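Local coordinates for phosphate binding protein (Planctomyces limnophilus, PDB 4JWO) that probably binds phosphate as the solute-binding component of a system that carries phosphate across the cytoplasmic membrane, at residues A[63-68]-A[110-115]; A[69-74]-A[284-289]; A[145-150]-A[251-256]; A[189-194]-A[225-230]; A[243-248]-A[318-323]. All blocks are in the same frame, centred on the assembly; numbering follows the deposited sequence.

Contact 1 of 5, residues A[63-68]-A[110-115]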
# COMPACT_ATOMS: atom_id res chain seq x y z
N ILE A 63 -13.49 2.77 -19.34
CA ILE A 63 -12.33 3.32 -18.66
C ILE A 63 -11.35 2.18 -18.40
O ILE A 63 -11.68 1.21 -17.74
CB ILE A 63 -12.72 3.97 -17.32
CG1 ILE A 63 -13.90 4.93 -17.50
CG2 ILE A 63 -11.54 4.70 -16.70
CD1 ILE A 63 -14.49 5.41 -16.20
N ALA A 64 -10.15 2.30 -18.96
CA ALA A 64 -9.11 1.30 -18.73
C ALA A 64 -8.24 1.72 -17.55
O ALA A 64 -7.50 2.70 -17.65
CB ALA A 64 -8.26 1.13 -19.98
N VAL A 65 -8.32 0.97 -16.45
CA VAL A 65 -7.52 1.24 -15.25
C VAL A 65 -6.47 0.15 -15.09
O VAL A 65 -6.74 -1.02 -15.36
CB VAL A 65 -8.41 1.25 -13.98
CG1 VAL A 65 -7.60 1.65 -12.74
CG2 VAL A 65 -9.58 2.20 -14.16
N ASP A 66 -5.27 0.52 -14.68
CA ASP A 66 -4.20 -0.44 -14.46
C ASP A 66 -3.41 0.06 -13.27
O ASP A 66 -3.80 1.04 -12.65
CB ASP A 66 -3.31 -0.54 -15.71
CG ASP A 66 -2.54 -1.84 -15.78
OD1 ASP A 66 -2.29 -2.45 -14.73
OD2 ASP A 66 -2.17 -2.25 -16.91
N GLY A 67 -2.31 -0.61 -12.95
CA GLY A 67 -1.42 -0.11 -11.92
C GLY A 67 -1.06 -1.11 -10.84
O GLY A 67 -1.09 -2.32 -11.05
N SER A 68 -0.74 -0.54 -9.68
CA SER A 68 -0.24 -1.23 -8.49
C SER A 68 -1.18 -2.30 -7.94
O SER A 68 -2.40 -2.14 -7.95
CB SER A 68 -0.03 -0.16 -7.40
OG SER A 68 0.32 -0.72 -6.16
N ILE A 110 -3.78 2.91 -21.71
CA ILE A 110 -4.74 2.95 -20.60
C ILE A 110 -5.15 4.39 -20.27
O ILE A 110 -4.54 5.35 -20.73
CB ILE A 110 -4.18 2.27 -19.33
CG1 ILE A 110 -2.90 2.96 -18.86
CG2 ILE A 110 -3.94 0.77 -19.56
CD1 ILE A 110 -2.36 2.41 -17.55
N ASP A 111 -6.18 4.55 -19.43
CA ASP A 111 -6.71 5.87 -19.09
C ASP A 111 -6.28 6.34 -17.71
O ASP A 111 -6.06 7.53 -17.48
CB ASP A 111 -8.24 5.86 -19.12
CG ASP A 111 -8.78 5.46 -20.47
OD1 ASP A 111 -8.19 5.87 -21.49
OD2 ASP A 111 -9.80 4.74 -20.51
N VAL A 112 -6.18 5.40 -16.79
CA VAL A 112 -5.92 5.69 -15.38
C VAL A 112 -4.92 4.67 -14.84
O VAL A 112 -5.04 3.49 -15.13
CB VAL A 112 -7.21 5.57 -14.54
CG1 VAL A 112 -6.92 5.66 -13.06
CG2 VAL A 112 -8.21 6.65 -14.95
N THR A 113 -3.94 5.12 -14.07
CA THR A 113 -3.01 4.17 -13.48
C THR A 113 -2.80 4.41 -11.98
O THR A 113 -2.69 5.56 -11.53
CB THR A 113 -1.67 4.10 -14.27
OG1 THR A 113 -0.94 2.93 -13.88
CG2 THR A 113 -0.83 5.35 -14.05
N GLY A 114 -2.78 3.32 -11.23
CA GLY A 114 -2.61 3.37 -9.78
C GLY A 114 -1.15 3.17 -9.44
O GLY A 114 -0.49 2.30 -10.01
N ALA A 115 -0.62 3.97 -8.52
CA ALA A 115 0.80 3.93 -8.22
C ALA A 115 1.03 3.86 -6.72
O ALA A 115 0.37 4.57 -5.96
CB ALA A 115 1.49 5.15 -8.78

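Contact 2 of 5, residues A[69-74]-A[284-289]. With SO4 (sulfate ion), chain B.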
# COMPACT_ATOMS: atom_id res chain seq x y z
N SER A 69 -0.62 -3.40 -7.45
CA SER A 69 -1.40 -4.37 -6.70
C SER A 69 -1.98 -3.73 -5.43
O SER A 69 -3.02 -4.18 -4.93
CB SER A 69 -0.56 -5.59 -6.33
OG SER A 69 0.46 -5.21 -5.41
N THR A 70 -1.33 -2.70 -4.89
CA THR A 70 -1.87 -2.06 -3.70
C THR A 70 -2.98 -1.05 -3.97
O THR A 70 -3.80 -0.78 -3.10
CB THR A 70 -0.77 -1.46 -2.78
OG1 THR A 70 -0.01 -0.49 -3.50
CG2 THR A 70 0.17 -2.55 -2.31
N VAL A 71 -3.00 -0.50 -5.18
CA VAL A 71 -4.09 0.41 -5.54
C VAL A 71 -5.26 -0.39 -6.13
O VAL A 71 -6.41 0.04 -6.03
CB VAL A 71 -3.61 1.53 -6.48
CG1 VAL A 71 -4.74 2.51 -6.80
CG2 VAL A 71 -2.42 2.27 -5.83
N PHE A 72 -4.96 -1.57 -6.68
CA PHE A 72 -5.99 -2.48 -7.24
C PHE A 72 -7.27 -2.62 -6.39
O PHE A 72 -8.36 -2.50 -6.93
CB PHE A 72 -5.38 -3.87 -7.54
CG PHE A 72 -6.28 -4.79 -8.32
CD1 PHE A 72 -6.38 -4.70 -9.69
CD2 PHE A 72 -6.99 -5.80 -7.68
CE1 PHE A 72 -7.19 -5.57 -10.42
CE2 PHE A 72 -7.80 -6.68 -8.40
CZ PHE A 72 -7.90 -6.55 -9.77
N PRO A 73 -7.14 -2.85 -5.06
CA PRO A 73 -8.38 -3.04 -4.30
C PRO A 73 -9.25 -1.78 -4.26
O PRO A 73 -10.48 -1.89 -4.23
CB PRO A 73 -7.90 -3.39 -2.88
CG PRO A 73 -6.49 -3.86 -3.06
CD PRO A 73 -5.95 -3.08 -4.23
N ILE A 74 -8.62 -0.61 -4.26
CA ILE A 74 -9.35 0.64 -4.33
C ILE A 74 -10.02 0.77 -5.69
O ILE A 74 -11.22 0.99 -5.79
CB ILE A 74 -8.43 1.85 -4.11
CG1 ILE A 74 -7.81 1.80 -2.72
CG2 ILE A 74 -9.20 3.16 -4.31
CD1 ILE A 74 -6.78 2.89 -2.49
N ARG A 284 2.83 4.69 3.47
CA ARG A 284 3.09 5.53 2.31
C ARG A 284 1.78 5.91 1.64
O ARG A 284 0.80 5.17 1.73
CB ARG A 284 3.99 4.79 1.31
CG ARG A 284 3.34 3.58 0.66
CD ARG A 284 4.35 2.87 -0.18
NE ARG A 284 3.84 1.61 -0.72
CZ ARG A 284 4.55 0.81 -1.52
NH1 ARG A 284 5.79 1.13 -1.85
NH2 ARG A 284 4.02 -0.31 -1.96
N PRO A 285 1.77 7.05 0.93
CA PRO A 285 0.57 7.48 0.22
C PRO A 285 0.36 6.66 -1.05
O PRO A 285 1.32 6.18 -1.64
CB PRO A 285 0.86 8.94 -0.11
CG PRO A 285 2.37 9.02 -0.18
CD PRO A 285 2.86 8.04 0.86
N LEU A 286 -0.90 6.50 -1.44
CA LEU A 286 -1.24 5.82 -2.69
C LEU A 286 -1.82 6.82 -3.67
O LEU A 286 -2.54 7.75 -3.27
CB LEU A 286 -2.26 4.72 -2.42
CG LEU A 286 -1.81 3.61 -1.48
CD1 LEU A 286 -2.87 2.51 -1.44
CD2 LEU A 286 -0.46 3.05 -1.94
N PHE A 287 -1.53 6.63 -4.96
CA PHE A 287 -1.91 7.59 -5.99
C PHE A 287 -2.71 6.99 -7.14
O PHE A 287 -2.56 5.82 -7.49
CB PHE A 287 -0.67 8.28 -6.57
CG PHE A 287 0.20 8.92 -5.53
CD1 PHE A 287 -0.02 10.23 -5.14
CD2 PHE A 287 1.23 8.21 -4.94
CE1 PHE A 287 0.79 10.82 -4.17
CE2 PHE A 287 2.03 8.79 -3.97
CZ PHE A 287 1.80 10.10 -3.59
N ILE A 288 -3.53 7.84 -7.74
CA ILE A 288 -4.18 7.55 -9.01
C ILE A 288 -3.76 8.65 -9.98
O ILE A 288 -3.82 9.83 -9.65
CB ILE A 288 -5.71 7.54 -8.85
CG1 ILE A 288 -6.16 6.22 -8.22
CG2 ILE A 288 -6.40 7.76 -10.19
CD1 ILE A 288 -6.22 5.04 -9.20
N TYR A 289 -3.32 8.25 -11.18
CA TYR A 289 -2.92 9.19 -12.22
C TYR A 289 -3.83 9.08 -13.42
O TYR A 289 -4.25 7.98 -13.79
CB TYR A 289 -1.49 8.88 -12.70
CG TYR A 289 -0.40 9.27 -11.75
CD1 TYR A 289 -0.04 8.43 -10.70
CD2 TYR A 289 0.29 10.46 -11.90
CE1 TYR A 289 0.97 8.79 -9.82
CE2 TYR A 289 1.29 10.82 -11.04
CZ TYR A 289 1.63 9.99 -10.00
OH TYR A 289 2.64 10.36 -9.14
S SO4 B . 3.67 -2.21 -7.03
O1 SO4 B . 4.13 -2.96 -5.86
O2 SO4 B . 3.25 -0.87 -6.65
O3 SO4 B . 4.78 -2.10 -7.96
O4 SO4 B . 2.53 -2.92 -7.62
O HOH W 1 1.39 0.33 -1.02

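Contact 3 of 5, residues A[145-150]-A[251-256]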
# COMPACT_ATOMS: atom_id res chain seq x y z
N THR A 145 1.85 -3.02 9.66
CA THR A 145 2.48 -3.22 10.97
C THR A 145 3.23 -4.53 11.01
O THR A 145 2.76 -5.56 10.52
CB THR A 145 1.45 -3.24 12.09
OG1 THR A 145 0.48 -4.26 11.82
CG2 THR A 145 0.76 -1.89 12.20
N VAL A 146 4.41 -4.49 11.62
CA VAL A 146 5.11 -5.69 12.05
C VAL A 146 4.72 -5.92 13.50
O VAL A 146 4.74 -5.00 14.32
CB VAL A 146 6.62 -5.49 11.95
CG1 VAL A 146 7.36 -6.68 12.53
CG2 VAL A 146 7.00 -5.26 10.49
N VAL A 147 4.32 -7.15 13.81
CA VAL A 147 3.84 -7.46 15.15
C VAL A 147 4.61 -8.60 15.78
O VAL A 147 5.10 -9.50 15.10
CB VAL A 147 2.33 -7.81 15.14
CG1 VAL A 147 1.50 -6.59 14.74
CG2 VAL A 147 2.04 -8.98 14.19
N ILE A 148 4.74 -8.54 17.10
CA ILE A 148 5.29 -9.62 17.89
C ILE A 148 4.29 -9.97 18.99
O ILE A 148 3.30 -9.27 19.20
CB ILE A 148 6.67 -9.25 18.47
CG1 ILE A 148 6.61 -7.92 19.23
CG2 ILE A 148 7.70 -9.18 17.35
CD1 ILE A 148 7.94 -7.48 19.87
N ASN A 149 4.54 -11.07 19.69
CA ASN A 149 3.67 -11.46 20.78
C ASN A 149 3.92 -10.49 21.93
O ASN A 149 5.05 -10.05 22.12
CB ASN A 149 4.01 -12.88 21.21
CG ASN A 149 3.07 -13.41 22.25
OD1 ASN A 149 3.27 -13.21 23.45
ND2 ASN A 149 2.03 -14.10 21.80
N PRO A 150 2.87 -10.13 22.68
CA PRO A 150 3.10 -9.16 23.75
C PRO A 150 4.13 -9.61 24.79
O PRO A 150 4.70 -8.75 25.47
CB PRO A 150 1.72 -9.00 24.39
CG PRO A 150 0.78 -9.26 23.25
CD PRO A 150 1.43 -10.41 22.51
N SER A 251 -5.00 -4.80 21.78
CA SER A 251 -4.86 -5.31 23.14
C SER A 251 -4.23 -6.71 23.20
O SER A 251 -3.88 -7.19 24.28
CB SER A 251 -6.21 -5.33 23.84
OG SER A 251 -7.01 -6.39 23.35
N LYS A 252 -4.09 -7.36 22.04
CA LYS A 252 -3.60 -8.74 21.98
C LYS A 252 -2.28 -8.87 21.22
O LYS A 252 -1.69 -9.95 21.17
CB LYS A 252 -4.64 -9.65 21.33
CG LYS A 252 -5.99 -9.63 22.04
CD LYS A 252 -7.01 -10.51 21.33
CE LYS A 252 -7.18 -10.12 19.88
NZ LYS A 252 -6.58 -11.12 18.97
N LEU A 253 -1.84 -7.77 20.62
CA LEU A 253 -0.64 -7.75 19.79
C LEU A 253 0.29 -6.62 20.23
O LEU A 253 -0.15 -5.64 20.82
CB LEU A 253 -1.02 -7.49 18.33
CG LEU A 253 -1.94 -8.49 17.63
CD1 LEU A 253 -2.44 -7.86 16.32
CD2 LEU A 253 -1.19 -9.79 17.35
N LYS A 254 1.57 -6.76 19.92
CA LYS A 254 2.52 -5.67 20.16
C LYS A 254 3.05 -5.22 18.80
O LYS A 254 3.64 -6.01 18.06
CB LYS A 254 3.65 -6.15 21.08
CG LYS A 254 4.75 -5.13 21.29
CD LYS A 254 5.77 -5.62 22.34
CE LYS A 254 5.16 -5.69 23.72
NZ LYS A 254 6.15 -6.15 24.75
N ALA A 255 2.84 -3.96 18.45
CA ALA A 255 3.39 -3.45 17.20
C ALA A 255 4.85 -3.11 17.41
O ALA A 255 5.22 -2.41 18.36
CB ALA A 255 2.62 -2.23 16.70
N VAL A 256 5.69 -3.61 16.52
CA VAL A 256 7.12 -3.32 16.55
C VAL A 256 7.36 -1.88 16.09
O VAL A 256 6.81 -1.43 15.09
CB VAL A 256 7.89 -4.31 15.65
CG1 VAL A 256 9.37 -3.93 15.55
CG2 VAL A 256 7.72 -5.73 16.20
O HOH W 2 5.07 -1.96 12.97

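Contact 4 of 5, residues A[189-194]-A[225-230]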
# COMPACT_ATOMS: atom_id res chain seq x y z
N GLN A 189 8.92 -17.59 14.80
CA GLN A 189 7.81 -18.18 14.05
C GLN A 189 7.22 -17.10 13.18
O GLN A 189 6.61 -16.16 13.68
CB GLN A 189 6.74 -18.73 15.00
CG GLN A 189 7.27 -19.57 16.16
CD GLN A 189 7.74 -20.95 15.74
OE1 GLN A 189 7.73 -21.29 14.55
NE2 GLN A 189 8.16 -21.76 16.71
N LEU A 190 7.40 -17.23 11.87
CA LEU A 190 7.05 -16.17 10.93
C LEU A 190 5.64 -16.30 10.38
O LEU A 190 5.22 -17.38 9.97
CB LEU A 190 8.02 -16.16 9.74
CG LEU A 190 9.48 -15.88 10.09
CD1 LEU A 190 10.31 -16.02 8.82
CD2 LEU A 190 9.63 -14.47 10.68
N PHE A 191 4.94 -15.17 10.34
CA PHE A 191 3.59 -15.08 9.79
C PHE A 191 3.53 -13.92 8.82
O PHE A 191 4.08 -12.86 9.08
CB PHE A 191 2.57 -14.85 10.91
CG PHE A 191 2.46 -16.00 11.87
CD1 PHE A 191 3.28 -16.07 12.99
CD2 PHE A 191 1.55 -17.02 11.64
CE1 PHE A 191 3.19 -17.15 13.87
CE2 PHE A 191 1.46 -18.09 12.51
CZ PHE A 191 2.28 -18.15 13.63
N GLY A 192 2.85 -14.10 7.70
CA GLY A 192 2.75 -13.03 6.72
C GLY A 192 1.74 -13.26 5.63
O GLY A 192 1.01 -14.26 5.63
N ALA A 193 1.74 -12.34 4.67
CA ALA A 193 0.77 -12.31 3.59
C ALA A 193 1.04 -13.39 2.56
O ALA A 193 2.16 -13.87 2.42
CB ALA A 193 0.78 -10.94 2.93
N ASP A 194 -0.00 -13.75 1.83
CA ASP A 194 0.14 -14.65 0.69
C ASP A 194 0.94 -13.97 -0.43
O ASP A 194 0.87 -12.75 -0.61
CB ASP A 194 -1.25 -15.04 0.15
CG ASP A 194 -1.90 -16.14 0.94
OD1 ASP A 194 -1.34 -16.57 1.96
OD2 ASP A 194 -2.99 -16.60 0.51
N ASN A 225 -6.98 -12.39 9.97
CA ASN A 225 -7.45 -12.76 11.30
C ASN A 225 -6.77 -14.03 11.79
O ASN A 225 -6.57 -14.22 12.99
CB ASN A 225 -8.97 -12.97 11.33
CG ASN A 225 -9.73 -11.79 10.78
OD1 ASN A 225 -10.39 -11.88 9.73
ND2 ASN A 225 -9.66 -10.67 11.47
N ILE A 226 -6.44 -14.91 10.85
CA ILE A 226 -5.69 -16.13 11.15
C ILE A 226 -4.24 -15.79 11.52
O ILE A 226 -3.67 -16.39 12.43
CB ILE A 226 -5.75 -17.13 9.97
CG1 ILE A 226 -7.18 -17.66 9.85
CG2 ILE A 226 -4.75 -18.28 10.15
CD1 ILE A 226 -7.38 -18.62 8.70
N LEU A 227 -3.65 -14.82 10.82
CA LEU A 227 -2.30 -14.37 11.16
C LEU A 227 -2.26 -13.75 12.56
O LEU A 227 -1.33 -14.01 13.33
CB LEU A 227 -1.77 -13.37 10.13
CG LEU A 227 -1.72 -13.86 8.68
CD1 LEU A 227 -1.18 -12.74 7.81
CD2 LEU A 227 -0.84 -15.12 8.56
N VAL A 228 -3.25 -12.92 12.88
CA VAL A 228 -3.37 -12.35 14.22
C VAL A 228 -3.35 -13.44 15.27
O VAL A 228 -2.59 -13.37 16.23
CB VAL A 228 -4.65 -11.48 14.36
CG1 VAL A 228 -4.93 -11.13 15.82
CG2 VAL A 228 -4.54 -10.22 13.51
N GLN A 229 -4.19 -14.47 15.08
CA GLN A 229 -4.28 -15.56 16.05
C GLN A 229 -2.95 -16.32 16.15
O GLN A 229 -2.56 -16.76 17.23
CB GLN A 229 -5.41 -16.53 15.67
CG GLN A 229 -5.71 -17.57 16.73
CD GLN A 229 -6.26 -16.95 18.00
OE1 GLN A 229 -7.05 -16.01 17.96
NE2 GLN A 229 -5.82 -17.47 19.14
N GLY A 230 -2.26 -16.44 15.03
CA GLY A 230 -0.95 -17.08 15.00
C GLY A 230 0.04 -16.36 15.89
O GLY A 230 0.76 -16.97 16.68

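Contact 5 of 5, residues A[243-248]-A[318-323]. With SO4 (sulfate ion), chain D; FMT (formic acid), chain E.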
# COMPACT_ATOMS: atom_id res chain seq x y z
N TYR A 243 -2.27 -2.30 8.77
CA TYR A 243 -2.46 -1.61 10.03
C TYR A 243 -3.85 -1.83 10.64
O TYR A 243 -3.99 -1.93 11.87
CB TYR A 243 -2.16 -0.12 9.86
CG TYR A 243 -2.49 0.69 11.09
CD1 TYR A 243 -1.59 0.77 12.15
CD2 TYR A 243 -3.71 1.35 11.21
CE1 TYR A 243 -1.91 1.50 13.29
CE2 TYR A 243 -4.03 2.07 12.34
CZ TYR A 243 -3.12 2.15 13.37
OH TYR A 243 -3.45 2.87 14.50
N ALA A 244 -4.88 -1.90 9.80
CA ALA A 244 -6.25 -2.03 10.29
C ALA A 244 -6.40 -3.27 11.14
O ALA A 244 -7.11 -3.26 12.14
CB ALA A 244 -7.25 -2.04 9.13
N TYR A 245 -5.72 -4.34 10.75
CA TYR A 245 -5.81 -5.58 11.51
C TYR A 245 -5.01 -5.53 12.81
O TYR A 245 -5.36 -6.20 13.78
CB TYR A 245 -5.42 -6.78 10.62
CG TYR A 245 -6.50 -7.14 9.61
CD1 TYR A 245 -7.56 -7.96 9.98
CD2 TYR A 245 -6.46 -6.66 8.31
CE1 TYR A 245 -8.56 -8.29 9.07
CE2 TYR A 245 -7.46 -7.00 7.39
CZ TYR A 245 -8.50 -7.81 7.79
OH TYR A 245 -9.50 -8.15 6.90
N PHE A 246 -3.96 -4.72 12.87
CA PHE A 246 -3.33 -4.47 14.16
C PHE A 246 -4.24 -3.65 15.06
O PHE A 246 -4.47 -3.99 16.22
CB PHE A 246 -1.97 -3.76 14.04
CG PHE A 246 -1.50 -3.18 15.35
CD1 PHE A 246 -1.03 -4.01 16.36
CD2 PHE A 246 -1.60 -1.81 15.60
CE1 PHE A 246 -0.64 -3.48 17.59
CE2 PHE A 246 -1.21 -1.29 16.82
CZ PHE A 246 -0.73 -2.12 17.81
N ALA A 247 -4.76 -2.55 14.51
CA ALA A 247 -5.49 -1.57 15.31
C ALA A 247 -6.67 -2.19 16.03
O ALA A 247 -6.95 -1.88 17.19
CB ALA A 247 -5.95 -0.39 14.44
N GLU A 248 -7.35 -3.10 15.36
CA GLU A 248 -8.57 -3.67 15.94
C GLU A 248 -8.25 -4.80 16.90
O GLU A 248 -9.13 -5.30 17.59
CB GLU A 248 -9.50 -4.15 14.84
CG GLU A 248 -8.95 -5.33 14.10
CD GLU A 248 -9.81 -5.75 12.93
OE1 GLU A 248 -9.77 -6.95 12.58
OE2 GLU A 248 -10.51 -4.89 12.36
N GLU A 318 -13.11 0.94 3.67
CA GLU A 318 -13.76 -0.36 3.57
C GLU A 318 -12.79 -1.45 3.13
O GLU A 318 -12.93 -2.61 3.53
CB GLU A 318 -14.94 -0.28 2.60
CG GLU A 318 -16.11 -1.17 2.93
CD GLU A 318 -17.35 -0.77 2.16
OE1 GLU A 318 -17.63 -1.39 1.11
OE2 GLU A 318 -18.03 0.18 2.59
N VAL A 319 -11.81 -1.09 2.30
CA VAL A 319 -10.82 -2.06 1.86
C VAL A 319 -9.59 -2.01 2.77
O VAL A 319 -8.52 -2.50 2.41
CB VAL A 319 -10.42 -1.88 0.38
CG1 VAL A 319 -11.64 -2.08 -0.53
CG2 VAL A 319 -9.78 -0.51 0.17
N LYS A 320 -9.76 -1.39 3.94
CA LYS A 320 -8.82 -1.46 5.06
C LYS A 320 -7.63 -0.51 4.96
O LYS A 320 -6.62 -0.70 5.65
CB LYS A 320 -8.36 -2.90 5.33
CG LYS A 320 -9.49 -3.91 5.56
CD LYS A 320 -10.22 -3.67 6.88
CE LYS A 320 -11.11 -4.85 7.20
NZ LYS A 320 -11.71 -4.75 8.56
N TYR A 321 -7.75 0.51 4.12
CA TYR A 321 -6.73 1.54 4.04
C TYR A 321 -7.12 2.73 4.91
O TYR A 321 -8.19 2.75 5.52
CB TYR A 321 -6.53 2.00 2.58
CG TYR A 321 -5.80 1.00 1.70
CD1 TYR A 321 -4.72 0.27 2.18
CD2 TYR A 321 -6.19 0.79 0.39
CE1 TYR A 321 -4.05 -0.65 1.36
CE2 TYR A 321 -5.52 -0.12 -0.43
CZ TYR A 321 -4.45 -0.83 0.06
OH TYR A 321 -3.80 -1.74 -0.75
N ILE A 322 -6.23 3.71 4.97
CA ILE A 322 -6.43 4.92 5.77
C ILE A 322 -6.84 6.05 4.83
O ILE A 322 -6.20 6.27 3.80
CB ILE A 322 -5.12 5.27 6.52
CG1 ILE A 322 -4.79 4.18 7.55
CG2 ILE A 322 -5.23 6.64 7.16
CD1 ILE A 322 -3.36 4.18 8.05
N LYS A 323 -7.92 6.76 5.16
CA LYS A 323 -8.36 7.82 4.26
C LYS A 323 -7.41 9.01 4.39
O LYS A 323 -6.77 9.18 5.43
CB LYS A 323 -9.82 8.23 4.54
CG LYS A 323 -10.04 8.93 5.85
CD LYS A 323 -11.49 9.37 5.99
CE LYS A 323 -11.71 10.09 7.31
NZ LYS A 323 -13.10 10.63 7.39
S SO4 D . -12.76 -8.41 8.22
O1 SO4 D . -13.97 -9.13 8.65
O2 SO4 D . -12.53 -7.28 9.13
O3 SO4 D . -11.60 -9.29 8.29
O4 SO4 D . -12.98 -7.94 6.85
C FMT E . -6.46 3.58 14.49
O1 FMT E . -5.83 3.30 15.51
O2 FMT E . -7.38 2.91 14.02
O HOH W 3 -4.91 -2.61 6.56
O HOH W 4 -10.75 -2.80 11.12

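Contact 1 of 5, residues A[63-68]-A[110-115]
Val-65 and Val-112 pair across two parallel strands of a periplasmic-binding-protein domain, their side chains side by side and pointing the same way. CG1 of Val-65 lies 4.1 Å from CG1 of Val-112. Asp-66 and Thr-113 project from the other face. There CD1 of Ile-110 packs 3.6 Å from CB of Asp-66. Chi1 of Ile-110 (59°) puts CG1 between the backbone N and the carbonyl carbon, and CD1 extends from it. Asp-111 turns back across Ile-63 at about a right angle. OD2 of Asp-111 accepts from the N of Ala-64 at 2.9 Å, a nearly straight bond (171°) that comes from above the carboxylate plane. Its OD1 bridges to Lys-294 and Arg-297. Ala-64 O accepts twice, from the N atoms of Asp-111 and Val-112. Further along, Gly-114 N bonds to Asp-66 O and Ser-68 N to Gly-114 O. Ser-68 OG bonds to Thr-70 and to a bound sulfate. The buried Asp-111 carboxylate thus has partners on both oxygens, and the two basic groups probably favour its charged form.

Contact 2 of 5, residues A[69-74]-A[284-289]
Leu-286 reaches from its strand toward the turn at Thr-70 and the start of helix 72-85. Its CB lies 4.2 Å from CG2 of Val-71. Its CG stands anti to the carbonyl carbon (chi1 -61°), and the two methyls both reach Thr-70, at different atoms. CD1 meets the backbone O of Thr-70 at 3.8 Å and CD1 of Ile-74 at 4.1 Å. CD2 meets OG1 of Thr-70 at 3.9 Å, and the two side chains cross at about a right angle. Val-71 continues the apolar contact, with CG1 3.8 Å from CD1 of Ile-288. No direct hydrogen bond links the segments. A water does so instead: it accepts from NE of Arg-284 at 2.8 Å, in the plane of the guanidinium at its edge, and it also bonds to OG1 of Thr-70, which is also bonded to Ser-68 OG. NH1 of the same guanidinium forms a salt bridge with Glu-205. Nearby, Ser-69 N donates to O4 of a sulfate, 3.2 Å away. Ser-68, Thr-98 and Ser-116 also hold this sulfate, probably from the crystallisation liquor, consistent with a site for phosphate. Strand 283-291 runs between strands 112-115 and 134-148, and helix 298-308 packs against Ile-74 and Ile-288.

Contact 3 of 5, residues A[145-150]-A[251-256]
Val-147 and Ala-255 form a non-hydrogen-bonded antiparallel pair with CA atoms 4.5 Å apart, and Ile-148 and Lys-254 form the hydrogen-bonded pair beside it. Val-256 N adds a further bond to Val-146 O at 2.8 Å. Past it, a water accepts from Val-146 N and donates to Val-256 O. The Lys-254 side chain runs obliquely across Ile-148, and its CD packs 3.8 Å from CD1 of that residue. A bend at chi3 (-68°) places CE of Lys-254 3.6 Å from Pro-150 O. NZ of Lys-254 then donates to the same Pro-150 O at 3.1 Å, tilted 34° from the carbonyl plane. Val-256 crosses Ile-148 at about a right angle, with its CG2 3.6 Å from Ile-148 CG2. CG2 of Val-256 lies 3.8 Å from CG1 of Val-146. CG of Pro-150 sits against Lys-252 O at 3.3 Å. Val-147 and Leu-253 both pack on Val-231 of helix 224-233. The contact joins the end of the long strand 134-148 to strand 254-259. NZ of Lys-254 has further partners in Asn-152 O and the Glu-156 carboxylate. The lysine thus spends its carbon chain on apolar cover and its ammonium on the turn after strand 134-148.

Contact 4 of 5, residues A[189-194]-A[225-230]
Phe-191 and Gly-230 meet where helix 224-233 packs against the sheet, in the alpha/beta layering of the periplasmic binding protein fold. Strand and helix run nearly antiparallel, with axes 8.4 Å apart. The Gly-230 CA lies over one face of the Phe-191 ring in a CH-pi contact, 4.0 Å from the ring centroid. Its carbonyl carbon is over the same face, offset toward the rim. A CB at Gly-230 would point toward the ring and clash with CE2; the bare CA sits there instead. Leu-227 takes the ring edge: its CD2 lies near the ring plane and 4.2 Å from CB of Phe-191. Its CG is anti to the carbonyl carbon (chi1 -58°), and both methyls lie against the Gly-192 carbonyl oxygen. CD1 of Leu-227 is 3.4 Å from Gly-192 O and CD2 is 3.6 Å from it. Further out, Phe-191 is fixed by backbone bonds to Leu-238 and Tyr-240 of strand 237-242. Within the ring, CZ of Phe-191 lies 3.6 Å from Gly-230 O.

Contact 5 of 5, residues A[243-248]-A[318-323]
Lys-320 reaches Tyr-245 and Glu-248 through a bend at chi2 (-69°) that sets CD 4.1 Å from CB of Ala-244. Tyr-245 has its CG anti to the carbonyl carbon (chi1 -75°), and its side chain crosses the lysine at about a right angle. Its OH lies 3.7 Å from CE of Lys-320. The ammonium is 5.0 Å from the ring centroid, at most a weak cation-pi attraction. One sulfate, probably from the crystallisation liquor, joins the two side chains. NZ of Lys-320 donates to its O2 at 2.7 Å, and OH of Tyr-245 donates to its O3, which lies in the ring plane at the edge. Glu-248 OE2 makes a long salt bridge of 4.0 Å to the same NZ. A water donates to Lys-320 O at 2.7 Å and accepts weakly from Ala-244 N. CD1 of Ile-322 packs 4.3 Å from CD2 of Tyr-243. Lys-320 has positive phi as the C-prime residue of the Schellman motif that ends helix 310-318. This surface contact sets that helix end beside helix 243-247. Helix 271-275 touches Tyr-243 and Ile-322, and Ile-322 bonds to strand 134-148.

How the contacts relate
From the N terminus, contact 1 closes first, bringing strand 61-67 beside strand 112-115 over 41 residues that include strand 89-93 and two helices. Contact 2 opens just after 63-68 and closes only at 284-289. It crosses contact 1 and spans contact 3 and contact 4. Contact 3 opens at 145-150 and closes at 251-256, with contact 4 wholly between its segments. Contact 5 opens inside the span of contact 3 and closes at 318-323, crossing contacts 2 and 3. Contacts 1 and 2 meet through strands 112-115 and 283-291. Contacts 3 and 4 lie beyond the chain's centre from contact 1. Contact 5 touches both groups: Tyr-321 reaches Thr-70, and Phe-246 packs on Thr-145 and Ala-255.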